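Local coordinates for Ras GTPase-activating-like protein IQGAP2 (Homo sapiens, PDB 5CJP), which is a Ras GTPase-activating-like protein whose GAP-related domain probably binds small GTPases of the Rho family rather than speeding their GTP hydrolysis, at residues K66-A71 with R203-V208. Residues are numbered along the deposited sequence; the frame is centred on the assembly and turned at random.
Sequences KLFKTA and RYIAKV
Lys69 lays the aliphatic part of its side chain across Val208 and the hydroxyl end of Tyr204, while the neighbouring Phe68 meets Ile205. With CG anti to the backbone N (chi1 -167°), the lysine sends its methylenes over the valine at about a right angle. Lys69 CG lies 3.6 Å from Val208 CG2, and Val208 CG1 is nearly as close. One carbon further out, Lys69 CD sits 3.2 Å from Tyr204 OH, a contact between a methylene and an oxygen, with no hydrogen bond. A bend at chi3 (81°) then turns the ammonium group away from the helix opposite. The tyrosine hydroxyl is hydrogen-bonded to Glu316 instead, and that same carboxylate forms a salt bridge with Lys207. Within its own helix, Val208 CG2 covers one face of the Tyr204 ring toward the rim, 3.5 Å above the plane, which makes valine and tyrosine a joint surface for the lysine chain. Next to them, Ile205 reaches across with its CD1, which comes 3.5 Å from Phe68 CB, at the base of that side chain. The phenylalanine ring itself continues into the core, against Phe33 of helix 25-34 and Met96 and Val97 of helix 92-102. No hydrogen bond links the segments, whose axes are 10.1 Å apart and run nearly parallel at 22°. This is helix-helix packing in which a lysine's methylenes take the largest share, beside a smaller apolar contact of Phe68 with Ile205, joining helices 58-79 and 200-216 within the all-helical fold of a Ras-GAP-type domain.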
# COMPACT_ATOMS: atom_id res chain seq x y z
N LYS E 66 12.24 20.81 -19.67
CA LYS E 66 13.04 22.02 -19.62
C LYS E 66 14.08 21.90 -18.53
O LYS E 66 15.17 22.45 -18.65
CB LYS E 66 12.14 23.23 -19.37
CG LYS E 66 11.06 23.35 -20.42
CD LYS E 66 11.64 23.53 -21.83
CE LYS E 66 12.38 24.86 -21.96
NZ LYS E 66 12.66 25.19 -23.38
N LEU E 67 13.75 21.16 -17.48
CA LEU E 67 14.70 20.96 -16.38
C LEU E 67 15.86 20.14 -16.95
O LEU E 67 17.02 20.49 -16.78
CB LEU E 67 14.02 20.20 -15.24
CG LEU E 67 14.73 20.01 -13.90
CD1 LEU E 67 15.10 18.58 -13.73
CD2 LEU E 67 15.93 20.93 -13.79
N PHE E 68 15.53 19.04 -17.62
CA PHE E 68 16.55 18.19 -18.23
C PHE E 68 17.43 18.99 -19.17
O PHE E 68 18.67 18.90 -19.11
CB PHE E 68 15.88 17.06 -19.02
CG PHE E 68 15.36 15.96 -18.15
CD1 PHE E 68 14.43 15.05 -18.66
CD2 PHE E 68 15.81 15.81 -16.84
CE1 PHE E 68 13.96 14.00 -17.86
CE2 PHE E 68 15.35 14.77 -16.04
CZ PHE E 68 14.43 13.86 -16.54
N LYS E 69 16.79 19.77 -20.03
CA LYS E 69 17.51 20.58 -21.00
C LYS E 69 18.55 21.52 -20.39
O LYS E 69 19.75 21.41 -20.67
CB LYS E 69 16.53 21.42 -21.83
CG LYS E 69 17.18 22.04 -23.05
CD LYS E 69 16.30 23.07 -23.72
CE LYS E 69 16.39 24.39 -23.00
NZ LYS E 69 15.78 25.51 -23.79
N THR E 70 18.09 22.43 -19.55
CA THR E 70 19.01 23.38 -18.95
C THR E 70 20.12 22.71 -18.14
O THR E 70 21.25 23.20 -18.11
CB THR E 70 18.28 24.37 -18.06
OG1 THR E 70 18.03 23.76 -16.80
CG2 THR E 70 16.96 24.77 -18.69
N ALA E 71 19.79 21.60 -17.49
CA ALA E 71 20.78 20.88 -16.70
C ALA E 71 21.81 20.22 -17.61
O ALA E 71 23.00 20.20 -17.30
CB ALA E 71 20.10 19.81 -15.81
N ARG E 203 13.81 11.39 -27.31
CA ARG E 203 14.29 11.85 -28.60
C ARG E 203 14.66 13.31 -28.50
O ARG E 203 15.63 13.77 -29.10
CB ARG E 203 13.23 11.68 -29.70
CG ARG E 203 13.04 10.26 -30.20
CD ARG E 203 12.07 10.18 -31.38
NE ARG E 203 12.63 10.67 -32.64
CZ ARG E 203 11.98 10.64 -33.81
NH1 ARG E 203 10.76 10.13 -33.87
NH2 ARG E 203 12.54 11.10 -34.92
N TYR E 204 13.88 14.05 -27.71
CA TYR E 204 14.13 15.47 -27.56
C TYR E 204 15.45 15.76 -26.85
O TYR E 204 16.19 16.65 -27.24
CB TYR E 204 12.97 16.13 -26.84
CG TYR E 204 13.23 17.57 -26.52
CD1 TYR E 204 13.48 18.49 -27.53
CD2 TYR E 204 13.31 18.00 -25.20
CE1 TYR E 204 13.80 19.82 -27.24
CE2 TYR E 204 13.63 19.32 -24.89
CZ TYR E 204 13.88 20.22 -25.91
OH TYR E 204 14.23 21.52 -25.59
N ILE E 205 15.74 15.00 -25.80
CA ILE E 205 16.98 15.23 -25.08
C ILE E 205 18.18 14.85 -25.95
O ILE E 205 19.24 15.47 -25.87
CB ILE E 205 17.00 14.46 -23.75
CG1 ILE E 205 15.97 15.07 -22.79
CG2 ILE E 205 18.38 14.51 -23.13
CD1 ILE E 205 16.23 16.49 -22.42
N ALA E 206 18.02 13.84 -26.79
CA ALA E 206 19.08 13.43 -27.70
C ALA E 206 19.33 14.63 -28.61
O ALA E 206 20.47 14.97 -28.91
CB ALA E 206 18.67 12.22 -28.52
N LYS E 207 18.25 15.27 -29.03
CA LYS E 207 18.36 16.46 -29.88
C LYS E 207 19.09 17.56 -29.13
O LYS E 207 20.06 18.12 -29.63
CB LYS E 207 16.97 16.94 -30.29
CG LYS E 207 16.99 18.27 -31.01
CD LYS E 207 15.60 18.61 -31.48
CE LYS E 207 15.48 20.06 -31.86
NZ LYS E 207 14.12 20.31 -32.34
N VAL E 208 18.62 17.89 -27.93
CA VAL E 208 19.27 18.91 -27.11
C VAL E 208 20.74 18.57 -26.93
O VAL E 208 21.60 19.42 -27.10
CB VAL E 208 18.66 18.98 -25.71
CG1 VAL E 208 19.63 19.68 -24.76
CG2 VAL E 208 17.33 19.70 -25.76